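Local coordinates for protein TcpB (PDB 4LQC) that belongs to the TIR-domain proteins of the bacterium Brucella melitensis, a family whose shared domain is a protein-interaction and signalling module, at residues Val65-His70 with Pro97-Val102; Glu80-Thr85 with Arg109-Leu114; Glu6-Ile11 with Leu32-Phe37. The protein carries 2 engineered substitutions. All coordinates share one frame; numbering follows the deposited sequence.

Interaction 1: Val65-His70 with Pro97-Val102; sequences VVLSEH and PIWHKV
Leu-67 and Trp-99 sit across from each other on adjacent strands, and the tight part of this contact is built round Leu-67. Leu-67 points its CG anti to the carbonyl carbon (chi1 -67°), and its CD1 meets Pro-97 CB at 3.7 Å, the two side chains lying side by side. Leu-67 CD1 also lies 3.9 Å from NE1 of the Trp-99 indole. The backbone zips these strands together: Ile-98 N donates to Val-65 O at 2.8 Å, Leu-67 N to Ile-98 O, and His-100 N to Leu-67 O. Strands 60-68 and 95-100 are neighbours in the parallel sheet at the centre of the TIR fold. Helices cover both faces: Val-66 and Ile-98 turn to helix 18-31, whereas Trp-99 packs on helix 104-108. On the Val-66 face, CG1 of that valine touches His-100 CB more lightly, at 4.2 Å; the imidazole stacks on Phe-21 and its ND1 bonds to Thr-122.

Past Ser-68 and His-100 the two chains diverge. Ser-68 is the N-cap of helix 69-72, its OG held by Phe-71 N and Asp-17, and Val-102 packs against the turn into the helix, CG1 lying 3.5 Å from Glu-69 N and CG2 3.6 Å from Leu-67 O. On the solvent side water takes over: one molecule accepts from Glu-69 N at 2.8 Å and lies 3.3 Å from His-100 O, while a second reaches Glu-69 OE1. Here Lys-101 NZ forms salt bridges with Glu-69 and Glu-106 of the second subunit.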
ATOM      1  N   VAL B  65      10.192   9.112   6.881  1.00 32.82           N
ATOM      2  CA  VAL B  65       9.207   9.840   6.101  1.00 32.61           C
ATOM      3  C   VAL B  65       8.102   8.859   5.730  1.00 34.19           C
ATOM      4  O   VAL B  65       8.341   7.860   5.045  1.00 32.76           O
ATOM      5  CB  VAL B  65       9.813  10.386   4.818  1.00 30.39           C
ATOM      6  CG1 VAL B  65       8.842  11.337   4.157  1.00 34.31           C
ATOM      7  CG2 VAL B  65      11.127  11.089   5.109  1.00 33.26           C
ATOM      8  N   VAL B  66       6.897   9.137   6.202  1.00 31.94           N
ATOM      9  CA  VAL B  66       5.754   8.303   5.898  1.00 29.61           C
ATOM     10  C   VAL B  66       5.215   8.639   4.507  1.00 30.83           C
ATOM     11  O   VAL B  66       4.492   9.623   4.335  1.00 32.04           O
ATOM     12  CB  VAL B  66       4.672   8.511   6.954  1.00 29.84           C
ATOM     13  CG1 VAL B  66       3.518   7.526   6.751  1.00 29.30           C
ATOM     14  CG2 VAL B  66       5.284   8.340   8.317  1.00 29.03           C
ATOM     15  N   LEU B  67       5.580   7.815   3.527  1.00 31.05           N
ATOM     16  CA  LEU B  67       5.169   7.990   2.140  1.00 30.61           C
ATOM     17  C   LEU B  67       3.767   7.471   1.856  1.00 31.07           C
ATOM     18  O   LEU B  67       3.587   6.299   1.562  1.00 32.53           O
ATOM     19  CB  LEU B  67       6.135   7.247   1.231  1.00 32.18           C
ATOM     20  CG  LEU B  67       7.563   7.789   1.182  1.00 32.64           C
ATOM     21  CD1 LEU B  67       8.297   7.089   0.030  1.00 34.67           C
ATOM     22  CD2 LEU B  67       7.536   9.290   0.979  1.00 30.45           C
ATOM     23  N   SER B  68       2.775   8.350   1.931  1.00 35.49           N
ATOM     24  CA  SER B  68       1.399   7.950   1.733  1.00 33.77           C
ATOM     25  C   SER B  68       0.759   8.855   0.719  1.00 33.54           C
ATOM     26  O   SER B  68       1.358   9.828   0.284  1.00 41.99           O
ATOM     27  CB  SER B  68       0.611   8.062   3.034  1.00 34.26           C
ATOM     28  OG  SER B  68       0.371   9.422   3.368  1.00 35.48           O
ATOM     29  N   GLU B  69      -0.477   8.535   0.356  1.00 39.03           N
ATOM     30  CA  GLU B  69      -1.251   9.354  -0.565  1.00 39.10           C
ATOM     31  C   GLU B  69      -1.327  10.806  -0.069  1.00 36.94           C
ATOM     32  O   GLU B  69      -1.140  11.751  -0.838  1.00 38.15           O
ATOM     33  CB  GLU B  69      -2.649   8.752  -0.720  1.00 42.04           C
ATOM     34  CG  GLU B  69      -3.404   9.238  -1.934  1.00 43.99           C
ATOM     35  CD  GLU B  69      -4.863   8.831  -1.908  1.00 47.96           C
ATOM     36  OE1 GLU B  69      -5.270   8.133  -0.954  1.00 52.94           O
ATOM     37  OE2 GLU B  69      -5.607   9.210  -2.843  1.00 57.12           O
ATOM     38  N   HIS B  70      -1.562  10.987   1.225  1.00 39.64           N
ATOM     39  CA  HIS B  70      -1.666  12.338   1.786  1.00 38.00           C
ATOM     40  C   HIS B  70      -0.327  13.046   1.803  1.00 36.19           C
ATOM     41  O   HIS B  70      -0.261  14.278   1.799  1.00 39.00           O
ATOM     42  CB  HIS B  70      -2.253  12.271   3.187  1.00 43.02           C
ATOM     43  CG  HIS B  70      -3.481  11.430   3.259  1.00 44.15           C
ATOM     44  ND1 HIS B  70      -4.701  11.857   2.778  1.00 45.65           N
ATOM     45  CD2 HIS B  70      -3.674  10.169   3.713  1.00 44.05           C
ATOM     46  CE1 HIS B  70      -5.595  10.901   2.946  1.00 44.02           C
ATOM     47  NE2 HIS B  70      -4.996   9.866   3.511  1.00 47.49           N
ATOM     48  N   PRO B  97      12.343   6.039   4.252  1.00 37.06           N
ATOM     49  CA  PRO B  97      10.951   6.115   3.812  1.00 33.31           C
ATOM     50  C   PRO B  97      10.182   4.916   4.310  1.00 31.14           C
ATOM     51  O   PRO B  97      10.745   3.820   4.409  1.00 28.44           O
ATOM     52  CB  PRO B  97      11.066   5.995   2.288  1.00 34.67           C
ATOM     53  CG  PRO B  97      12.477   6.396   1.977  1.00 37.80           C
ATOM     54  CD  PRO B  97      13.268   5.871   3.121  1.00 34.73           C
ATOM     55  N   ILE B  98       8.906   5.116   4.610  1.00 31.43           N
ATOM     56  CA  ILE B  98       8.003   3.993   4.806  1.00 30.79           C
ATOM     57  C   ILE B  98       6.820   4.176   3.887  1.00 30.38           C
ATOM     58  O   ILE B  98       6.139   5.216   3.946  1.00 28.66           O
ATOM     59  CB  ILE B  98       7.487   3.919   6.237  1.00 28.76           C
ATOM     60  CG1 ILE B  98       8.649   3.654   7.191  1.00 29.88           C
ATOM     61  CG2 ILE B  98       6.467   2.790   6.361  1.00 27.38           C
ATOM     62  CD1 ILE B  98       8.262   3.825   8.641  1.00 32.33           C
ATOM     63  N   TRP B  99       6.585   3.182   3.030  1.00 28.35           N
ATOM     64  CA  TRP B  99       5.465   3.218   2.095  1.00 25.90           C
ATOM     65  C   TRP B  99       4.215   2.849   2.861  1.00 30.27           C
ATOM     66  O   TRP B  99       4.175   1.808   3.523  1.00 34.05           O
ATOM     67  CB  TRP B  99       5.672   2.212   0.967  1.00 31.61           C
ATOM     68  CG  TRP B  99       6.775   2.546  -0.008  1.00 32.84           C
ATOM     69  CD1 TRP B  99       7.970   3.167   0.263  1.00 34.36           C
ATOM     70  CD2 TRP B  99       6.765   2.297  -1.422  1.00 31.96           C
ATOM     71  NE1 TRP B  99       8.701   3.304  -0.898  1.00 32.58           N
ATOM     72  CE2 TRP B  99       7.983   2.782  -1.943  1.00 35.92           C
ATOM     73  CE3 TRP B  99       5.845   1.708  -2.293  1.00 32.58           C
ATOM     74  CZ2 TRP B  99       8.308   2.682  -3.303  1.00 38.19           C
ATOM     75  CZ3 TRP B  99       6.166   1.617  -3.644  1.00 34.82           C
ATOM     76  CH2 TRP B  99       7.384   2.101  -4.135  1.00 33.87           C
ATOM     77  N   HIS B 100       3.187   3.686   2.788  1.00 29.41           N
ATOM     78  CA  HIS B 100       1.942   3.392   3.509  1.00 29.50           C
ATOM     79  C   HIS B 100       0.697   3.624   2.648  1.00 27.78           C
ATOM     80  O   HIS B 100       0.351   4.755   2.310  1.00 29.82           O
ATOM     81  CB  HIS B 100       1.886   4.198   4.815  1.00 29.01           C
ATOM     82  CG  HIS B 100       0.736   3.852   5.706  1.00 29.73           C
ATOM     83  ND1 HIS B 100       0.493   2.569   6.155  1.00 34.92           N
ATOM     84  CD2 HIS B 100      -0.232   4.630   6.249  1.00 29.79           C
ATOM     85  CE1 HIS B 100      -0.583   2.569   6.921  1.00 24.64           C
ATOM     86  NE2 HIS B 100      -1.040   3.809   6.999  1.00 24.46           N
ATOM     87  N   LYS B 101       0.037   2.534   2.285  1.00 29.97           N
ATOM     88  CA  LYS B 101      -1.185   2.595   1.487  1.00 29.51           C
ATOM     89  C   LYS B 101      -0.995   3.334   0.157  1.00 31.38           C
ATOM     90  O   LYS B 101      -1.891   4.046  -0.309  1.00 32.74           O
ATOM     91  CB  LYS B 101      -2.349   3.160   2.326  1.00 28.95           C
ATOM     92  CG  LYS B 101      -2.704   2.243   3.522  1.00 32.31           C
ATOM     93  CD  LYS B 101      -3.561   2.908   4.616  1.00 31.54           C
ATOM     94  CE  LYS B 101      -4.995   3.190   4.154  1.00 36.79           C
ATOM     95  NZ  LYS B 101      -5.678   1.993   3.577  1.00 36.16           N
ATOM     96  N   VAL B 102       0.183   3.165  -0.445  1.00 28.11           N
ATOM     97  CA  VAL B 102       0.418   3.624  -1.816  1.00 33.93           C
ATOM     98  C   VAL B 102       0.745   2.452  -2.722  1.00 30.30           C
ATOM     99  O   VAL B 102       1.156   1.386  -2.262  1.00 33.43           O
ATOM    100  CB  VAL B 102       1.598   4.610  -1.925  1.00 28.53           C
ATOM    101  CG1 VAL B 102       1.196   5.979  -1.425  1.00 35.97           C
ATOM    102  CG2 VAL B 102       2.794   4.079  -1.166  1.00 26.76           C
TER
HETATM  103  O   HOH W   1      -4.692   5.769   0.887  1.00 34.59           O
HETATM  104  O   HOH W   2      -2.182   6.773   1.762  1.00 36.32           O

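Interaction 2: Glu80-Thr85 with Arg109-Leu114; sequences ELDGLT and RFSPSL
Asp-82 and Ser-111 make the polar link between helix 78-83 and the start of helix 112-116. Ser-111 OG, anti to its backbone N (chi1 162°), donates to Asp-82 OD1 at 2.8 Å and meets it nearly along the C-O axis. Ser-111 is the N-cap of helix 112-116, its OG accepting from Leu-114 N at 3.0 Å. A water also donates to Asp-82 OD1, at 2.6 Å, and lies close to the Ser-113 hydroxyl.

The apolar contacts lie beside this polar group. Leu-81 CD1 approaches Phe-110 CB at 3.7 Å, and Leu-81 CB faces Ser-111 CB at 3.9 Å. Farther along, Thr-85 CG2 touches Leu-114 CD1 at 3.6 Å, and Leu-84 CB adds a looser contact with that methyl. Leu-81 is also covered by Phe-71 and Phe-72 of helix 69-72, and Phe-110 stacks on Phe-72.

Because the Ser-111 hydroxyl both caps the helix and donates to the aspartate, one side-chain group ties the carboxylate to a helix N-terminus, whose dipole would probably help stabilise the negative charge.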
ATOM      1  N   GLU B  80      13.044  17.733  -4.342  1.00 34.44           N
ATOM      2  CA  GLU B  80      13.047  17.514  -2.910  1.00 33.96           C
ATOM      3  C   GLU B  80      12.577  16.094  -2.589  1.00 33.45           C
ATOM      4  O   GLU B  80      12.978  15.524  -1.578  1.00 33.44           O
ATOM      5  CB  GLU B  80      12.199  18.580  -2.211  1.00 33.55           C
ATOM      6  CG  GLU B  80      12.830  19.995  -2.296  1.00 40.66           C
ATOM      7  CD  GLU B  80      12.186  21.013  -1.357  1.00 39.99           C
ATOM      8  OE1 GLU B  80      12.235  22.210  -1.681  1.00 40.23           O
ATOM      9  OE2 GLU B  80      11.622  20.620  -0.302  1.00 41.37           O
ATOM     10  N   LEU B  81      11.743  15.521  -3.457  1.00 31.68           N
ATOM     11  CA  LEU B  81      11.367  14.101  -3.327  1.00 38.72           C
ATOM     12  C   LEU B  81      12.550  13.220  -3.706  1.00 35.97           C
ATOM     13  O   LEU B  81      12.938  12.306  -2.970  1.00 30.42           O
ATOM     14  CB  LEU B  81      10.179  13.743  -4.225  1.00 32.42           C
ATOM     15  CG  LEU B  81       8.797  14.264  -3.836  1.00 35.66           C
ATOM     16  CD1 LEU B  81       7.767  13.689  -4.788  1.00 39.79           C
ATOM     17  CD2 LEU B  81       8.450  13.894  -2.387  1.00 35.57           C
ATOM     18  N   ASP B  82      13.121  13.513  -4.871  1.00 37.53           N
ATOM     19  CA  ASP B  82      14.309  12.823  -5.334  1.00 36.01           C
ATOM     20  C   ASP B  82      15.446  12.962  -4.330  1.00 39.23           C
ATOM     21  O   ASP B  82      16.280  12.058  -4.223  1.00 40.79           O
ATOM     22  CB  ASP B  82      14.748  13.370  -6.690  1.00 31.02           C
ATOM     23  CG  ASP B  82      13.724  13.126  -7.773  1.00 40.10           C
ATOM     24  OD1 ASP B  82      12.782  12.325  -7.545  1.00 42.47           O
ATOM     25  OD2 ASP B  82      13.868  13.721  -8.864  1.00 37.68           O
ATOM     26  N   GLY B  83      15.470  14.089  -3.608  1.00 38.24           N
ATOM     27  CA  GLY B  83      16.499  14.374  -2.616  1.00 35.34           C
ATOM     28  C   GLY B  83      16.460  13.466  -1.393  1.00 37.43           C
ATOM     29  O   GLY B  83      17.488  13.210  -0.765  1.00 39.27           O
ATOM     30  N   LEU B  84      15.274  12.973  -1.058  1.00 37.58           N
ATOM     31  CA  LEU B  84      15.101  12.046   0.052  1.00 37.71           C
ATOM     32  C   LEU B  84      15.941  10.783  -0.150  1.00 43.04           C
ATOM     33  O   LEU B  84      16.256  10.074   0.812  1.00 41.23           O
ATOM     34  CB  LEU B  84      13.620  11.665   0.173  1.00 36.29           C
ATOM     35  CG  LEU B  84      12.676  12.818   0.531  1.00 37.92           C
ATOM     36  CD1 LEU B  84      11.258  12.314   0.720  1.00 38.34           C
ATOM     37  CD2 LEU B  84      13.144  13.537   1.789  1.00 37.03           C
ATOM     38  N   THR B  85      16.308  10.513  -1.404  1.00 42.14           N
ATOM     39  CA  THR B  85      17.054   9.296  -1.750  1.00 48.55           C
ATOM     40  C   THR B  85      18.574   9.491  -1.705  1.00 48.63           C
ATOM     41  O   THR B  85      19.332   8.539  -1.876  1.00 53.21           O
ATOM     42  CB  THR B  85      16.682   8.763  -3.162  1.00 44.14           C
ATOM     43  OG1 THR B  85      17.065   9.721  -4.156  1.00 45.85           O
ATOM     44  CG2 THR B  85      15.192   8.502  -3.277  1.00 43.23           C
ATOM     45  N   ARG B 109       4.821   8.023 -10.091  1.00 37.43           N
ATOM     46  CA  ARG B 109       4.208   9.213 -10.666  1.00 38.10           C
ATOM     47  C   ARG B 109       4.778  10.478 -10.035  1.00 39.91           C
ATOM     48  O   ARG B 109       4.811  11.518 -10.675  1.00 42.06           O
ATOM     49  CB  ARG B 109       2.695   9.206 -10.473  1.00 41.98           C
ATOM     50  CG  ARG B 109       1.934  10.055 -11.486  1.00 51.80           C
ATOM     51  CD  ARG B 109       0.413   9.900 -11.325  1.00 56.10           C
ATOM     52  NE  ARG B 109       0.045   8.574 -10.825  1.00 59.35           N
ATOM     53  CZ  ARG B 109      -0.443   7.583 -11.568  1.00 59.40           C
ATOM     54  NH1 ARG B 109      -0.655   7.751 -12.875  1.00 60.06           N
ATOM     55  NH2 ARG B 109      -0.742   6.424 -10.989  1.00 61.51           N
ATOM     56  N   PHE B 110       5.217  10.397  -8.782  1.00 37.74           N
ATOM     57  CA  PHE B 110       5.797  11.567  -8.114  1.00 36.57           C
ATOM     58  C   PHE B 110       7.330  11.559  -8.142  1.00 35.72           C
ATOM     59  O   PHE B 110       7.966  12.613  -8.276  1.00 33.74           O
ATOM     60  CB  PHE B 110       5.270  11.691  -6.684  1.00 34.89           C
ATOM     61  CG  PHE B 110       3.811  12.027  -6.614  1.00 35.69           C
ATOM     62  CD1 PHE B 110       3.382  13.333  -6.755  1.00 36.71           C
ATOM     63  CD2 PHE B 110       2.863  11.042  -6.427  1.00 35.11           C
ATOM     64  CE1 PHE B 110       2.036  13.657  -6.703  1.00 33.38           C
ATOM     65  CE2 PHE B 110       1.507  11.360  -6.367  1.00 37.65           C
ATOM     66  CZ  PHE B 110       1.095  12.675  -6.506  1.00 34.66           C
ATOM     67  N   SER B 111       7.926  10.373  -8.011  1.00 39.07           N
ATOM     68  CA  SER B 111       9.383  10.253  -8.041  1.00 37.23           C
ATOM     69  C   SER B 111       9.842   8.839  -8.336  1.00 37.64           C
ATOM     70  O   SER B 111       9.774   7.977  -7.459  1.00 38.39           O
ATOM     71  CB  SER B 111       9.994  10.683  -6.711  1.00 38.99           C
ATOM     72  OG  SER B 111      11.314  10.175  -6.606  1.00 38.18           O
ATOM     73  N   PRO B 112      10.319   8.607  -9.572  1.00 40.41           N
ATOM     74  CA  PRO B 112      10.882   7.319  -9.984  1.00 38.50           C
ATOM     75  C   PRO B 112      12.021   6.855  -9.085  1.00 38.74           C
ATOM     76  O   PRO B 112      12.102   5.664  -8.793  1.00 43.67           O
ATOM     77  CB  PRO B 112      11.375   7.609 -11.410  1.00 33.82           C
ATOM     78  CG  PRO B 112      10.384   8.584 -11.924  1.00 28.29           C
ATOM     79  CD  PRO B 112      10.077   9.483 -10.737  1.00 34.57           C
ATOM     80  N   SER B 113      12.885   7.765  -8.646  1.00 41.24           N
ATOM     81  CA  SER B 113      13.990   7.382  -7.762  1.00 41.91           C
ATOM     82  C   SER B 113      13.496   6.877  -6.402  1.00 42.01           C
ATOM     83  O   SER B 113      14.017   5.903  -5.855  1.00 41.88           O
ATOM     84  CB  SER B 113      14.967   8.540  -7.588  1.00 43.75           C
ATOM     85  OG  SER B 113      14.262   9.763  -7.510  1.00 45.20           O
ATOM     86  N   LEU B 114      12.476   7.531  -5.866  1.00 39.77           N
ATOM     87  CA  LEU B 114      11.867   7.084  -4.622  1.00 38.22           C
ATOM     88  C   LEU B 114      11.166   5.727  -4.813  1.00 40.96           C
ATOM     89  O   LEU B 114      11.148   4.894  -3.911  1.00 41.21           O
ATOM     90  CB  LEU B 114      10.864   8.135  -4.167  1.00 33.91           C
ATOM     91  CG  LEU B 114      10.606   8.320  -2.683  1.00 36.93           C
ATOM     92  CD1 LEU B 114      11.897   8.251  -1.885  1.00 34.73           C
ATOM     93  CD2 LEU B 114       9.951   9.668  -2.508  1.00 35.81           C
TER
HETATM   94  O   HOH W   3      13.281  10.724  -9.524  1.00 29.27           O

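Interaction 3: Glu6-Ile11 with Leu32-Phe37; sequences EYDFFI and LGAKIF
The two parallel strands of a beta-alpha-beta unit, 7-14 and 36-43, come together here at the edge of the TIR-domain sheet, joined through helix 18-31. Phe-9 pairs with Ile-36 and Phe-10 with Phe-37. Phe-9 N donates to Lys-35 O, Phe-37 N to Phe-9 O at 2.8 Å, and Ile-11 N to Phe-37 O at 2.9 Å. Ahead of this ladder, where the chain turns a corner at Asp-8, the Asp-8 carboxylate takes the next backbone N-H: OD2 accepts from Lys-35 N at 2.6 Å through its anti lone pair, in a nearly straight bond (168°). Lys-35 NZ stays 4.3 Å from Asp-8 OD2, beyond a salt bridge, though the opposite charges may still attract weakly.

The Tyr-7 ring is sandwiched. Over one face lies the Phe-37 ring in a face-to-face stack, centroids 3.9 Å apart and planes at 12°. Over the opposite face, Lys-35 CB makes a CH-pi contact, 3.8 Å from the ring centroid. Phe-37 CB also packs on Phe-10 CB at 3.8 Å. On the other side of the sheet, Phe-9 CB meets Ile-36 CG2, and Ala-34 CB lies at the edge of the Phe-9 ring.

Ile-11 and Ile-36, side by side, face helix 18-31, while Phe-9 also reaches Leu-134 of helix 127-136. Strand 7-14 bonds along its other edge to strand 60-68, leaving 36-43 as the outermost strand on this side of the chain's sheet.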
ATOM      1  N   GLU B   6      20.521  14.339  21.603  1.00 43.96           N
ATOM      2  CA  GLU B   6      20.237  13.869  20.242  1.00 47.84           C
ATOM      3  C   GLU B   6      19.301  12.671  20.219  1.00 39.04           C
ATOM      4  O   GLU B   6      19.581  11.639  20.828  1.00 44.19           O
ATOM      5  CB  GLU B   6      21.514  13.482  19.481  1.00 45.75           C
ATOM      6  CG  GLU B   6      21.214  12.981  18.049  1.00 46.00           C
ATOM      7  CD  GLU B   6      22.327  12.145  17.422  1.00 48.67           C
ATOM      8  OE1 GLU B   6      22.902  11.289  18.130  1.00 53.15           O
ATOM      9  OE2 GLU B   6      22.613  12.337  16.211  1.00 43.60           O
ATOM     10  N   TYR B   7      18.204  12.797  19.479  1.00 42.14           N
ATOM     11  CA  TYR B   7      17.212  11.725  19.383  1.00 40.84           C
ATOM     12  C   TYR B   7      17.584  10.653  18.378  1.00 38.58           C
ATOM     13  O   TYR B   7      18.510  10.829  17.592  1.00 42.41           O
ATOM     14  CB  TYR B   7      15.856  12.308  19.002  1.00 42.15           C
ATOM     15  CG  TYR B   7      15.051  12.765  20.190  1.00 44.08           C
ATOM     16  CD1 TYR B   7      15.672  13.278  21.330  1.00 42.53           C
ATOM     17  CD2 TYR B   7      13.673  12.674  20.182  1.00 42.24           C
ATOM     18  CE1 TYR B   7      14.922  13.697  22.431  1.00 41.48           C
ATOM     19  CE2 TYR B   7      12.922  13.083  21.272  1.00 45.24           C
ATOM     20  CZ  TYR B   7      13.545  13.588  22.390  1.00 41.38           C
ATOM     21  OH  TYR B   7      12.771  13.980  23.457  1.00 37.60           O
ATOM     22  N   ASP B   8      16.842   9.548  18.399  1.00 40.47           N
ATOM     23  CA  ASP B   8      17.023   8.470  17.433  1.00 38.86           C
ATOM     24  C   ASP B   8      16.300   8.746  16.108  1.00 39.40           C
ATOM     25  O   ASP B   8      16.871   8.547  15.039  1.00 37.44           O
ATOM     26  CB  ASP B   8      16.565   7.134  18.023  1.00 40.67           C
ATOM     27  CG  ASP B   8      17.166   6.865  19.394  1.00 42.62           C
ATOM     28  OD1 ASP B   8      18.404   6.730  19.472  1.00 45.40           O
ATOM     29  OD2 ASP B   8      16.406   6.778  20.389  1.00 40.39           O
ATOM     30  N   PHE B   9      15.054   9.208  16.171  1.00 37.70           N
ATOM     31  CA  PHE B   9      14.273   9.442  14.952  1.00 35.72           C
ATOM     32  C   PHE B   9      13.455  10.719  15.030  1.00 41.00           C
ATOM     33  O   PHE B   9      13.017  11.114  16.115  1.00 42.41           O
ATOM     34  CB  PHE B   9      13.283   8.309  14.733  1.00 34.69           C
ATOM     35  CG  PHE B   9      13.914   6.972  14.591  1.00 36.24           C
ATOM     36  CD1 PHE B   9      14.512   6.603  13.394  1.00 36.36           C
ATOM     37  CD2 PHE B   9      13.893   6.066  15.640  1.00 37.01           C
ATOM     38  CE1 PHE B   9      15.099   5.362  13.248  1.00 37.64           C
ATOM     39  CE2 PHE B   9      14.473   4.815  15.503  1.00 38.94           C
ATOM     40  CZ  PHE B   9      15.080   4.462  14.304  1.00 40.98           C
ATOM     41  N   PHE B  10      13.239  11.365  13.886  1.00 36.68           N
ATOM     42  CA  PHE B  10      12.084  12.250  13.747  1.00 34.19           C
ATOM     43  C   PHE B  10      11.217  11.586  12.698  1.00 34.38           C
ATOM     44  O   PHE B  10      11.732  10.840  11.854  1.00 33.14           O
ATOM     45  CB  PHE B  10      12.461  13.685  13.361  1.00 35.04           C
ATOM     46  CG  PHE B  10      13.057  13.827  11.974  1.00 38.51           C
ATOM     47  CD1 PHE B  10      12.268  14.227  10.894  1.00 35.22           C
ATOM     48  CD2 PHE B  10      14.405  13.578  11.755  1.00 36.82           C
ATOM     49  CE1 PHE B  10      12.811  14.367   9.634  1.00 33.86           C
ATOM     50  CE2 PHE B  10      14.955  13.717  10.492  1.00 35.41           C
ATOM     51  CZ  PHE B  10      14.155  14.104   9.428  1.00 35.92           C
ATOM     52  N   ILE B  11       9.908  11.818  12.762  1.00 33.46           N
ATOM     53  CA  ILE B  11       9.006  11.231  11.773  1.00 35.35           C
ATOM     54  C   ILE B  11       8.143  12.269  11.060  1.00 35.08           C
ATOM     55  O   ILE B  11       7.189  12.813  11.627  1.00 32.68           O
ATOM     56  CB  ILE B  11       8.163  10.078  12.358  1.00 31.22           C
ATOM     57  CG1 ILE B  11       7.211   9.536  11.307  1.00 29.28           C
ATOM     58  CG2 ILE B  11       7.406  10.531  13.575  1.00 34.03           C
ATOM     59  CD1 ILE B  11       6.750   8.115  11.586  1.00 35.18           C
ATOM     60  N   LEU B  32       9.773   0.594  22.820  1.00 42.47           N
ATOM     61  CA  LEU B  32      11.027  -0.147  22.721  1.00 41.02           C
ATOM     62  C   LEU B  32      12.141   0.706  23.301  1.00 39.51           C
ATOM     63  O   LEU B  32      13.282   0.269  23.402  1.00 39.83           O
ATOM     64  CB  LEU B  32      11.344  -0.507  21.254  1.00 39.59           C
ATOM     65  CG  LEU B  32      10.313  -1.348  20.473  1.00 39.27           C
ATOM     66  CD1 LEU B  32      10.704  -1.533  19.005  1.00 37.09           C
ATOM     67  CD2 LEU B  32      10.110  -2.698  21.124  1.00 39.22           C
ATOM     68  N   GLY B  33      11.808   1.938  23.668  1.00 42.78           N
ATOM     69  CA  GLY B  33      12.772   2.826  24.296  1.00 41.24           C
ATOM     70  C   GLY B  33      13.473   3.815  23.379  1.00 43.15           C
ATOM     71  O   GLY B  33      14.401   4.498  23.805  1.00 47.51           O
ATOM     72  N   ALA B  34      13.032   3.903  22.128  1.00 37.35           N
ATOM     73  CA  ALA B  34      13.602   4.858  21.193  1.00 40.73           C
ATOM     74  C   ALA B  34      13.116   6.284  21.473  1.00 40.66           C
ATOM     75  O   ALA B  34      11.977   6.494  21.876  1.00 44.83           O
ATOM     76  CB  ALA B  34      13.281   4.449  19.750  1.00 41.48           C
ATOM     77  N   LYS B  35      13.984   7.262  21.271  1.00 33.73           N
ATOM     78  CA  LYS B  35      13.561   8.654  21.361  1.00 42.67           C
ATOM     79  C   LYS B  35      13.146   9.184  19.980  1.00 39.17           C
ATOM     80  O   LYS B  35      13.929   9.139  19.036  1.00 39.21           O
ATOM     81  CB  LYS B  35      14.671   9.508  21.999  1.00 40.21           C
ATOM     82  CG  LYS B  35      15.211   8.879  23.299  1.00 44.65           C
ATOM     83  CD  LYS B  35      16.226   9.761  24.046  1.00 48.21           C
ATOM     84  CE  LYS B  35      17.634   9.155  24.014  1.00 54.83           C
ATOM     85  NZ  LYS B  35      17.669   7.695  24.383  1.00 48.32           N
ATOM     86  N   ILE B  36      11.906   9.663  19.865  1.00 41.36           N
ATOM     87  CA  ILE B  36      11.342  10.089  18.570  1.00 39.78           C
ATOM     88  C   ILE B  36      10.668  11.445  18.629  1.00 40.02           C
ATOM     89  O   ILE B  36       9.790  11.673  19.486  1.00 37.94           O
ATOM     90  CB  ILE B  36      10.258   9.115  18.073  1.00 43.03           C
ATOM     91  CG1 ILE B  36      10.689   7.679  18.314  1.00 42.59           C
ATOM     92  CG2 ILE B  36       9.978   9.306  16.575  1.00 41.18           C
ATOM     93  CD1 ILE B  36       9.696   6.958  19.107  1.00 47.23           C
ATOM     94  N   PHE B  37      11.080  12.334  17.720  1.00 36.67           N
ATOM     95  CA  PHE B  37      10.393  13.598  17.484  1.00 35.95           C
ATOM     96  C   PHE B  37       9.227  13.359  16.527  1.00 38.73           C
ATOM     97  O   PHE B  37       9.357  12.635  15.528  1.00 37.17           O
ATOM     98  CB  PHE B  37      11.339  14.635  16.856  1.00 41.66           C
ATOM     99  CG  PHE B  37      12.319  15.249  17.826  1.00 40.40           C
ATOM    100  CD1 PHE B  37      11.871  15.994  18.900  1.00 41.94           C
ATOM    101  CD2 PHE B  37      13.685  15.100  17.641  1.00 40.06           C
ATOM    102  CE1 PHE B  37      12.758  16.565  19.780  1.00 45.31           C
ATOM    103  CE2 PHE B  37      14.580  15.671  18.513  1.00 43.13           C
ATOM    104  CZ  PHE B  37      14.116  16.408  19.586  1.00 47.81           C
TER

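From the N terminus, interaction 3 comes first: segment 32-37 returns beside 6-11 after helix 18-31, closing the opening beta-alpha-beta unit before either other contact begins. Interactions 1 and 2 then cross, their segments alternating as 65-70, 80-85, 97-102 and 109-114. Interaction 1 joins two inner strands of the sheet, and interaction 2 ties helix 78-83 to the start of helix 112-116, each lying one helix further along the chain from its strand. The crossed pair touches directly, with Leu-67 CD1 3.8 Å from Leu-114 CG. Interaction 3, its centre about 19 Å from that of interaction 1, meets it where Val-66 packs on Ile-11; interactions 2 and 3 do not touch.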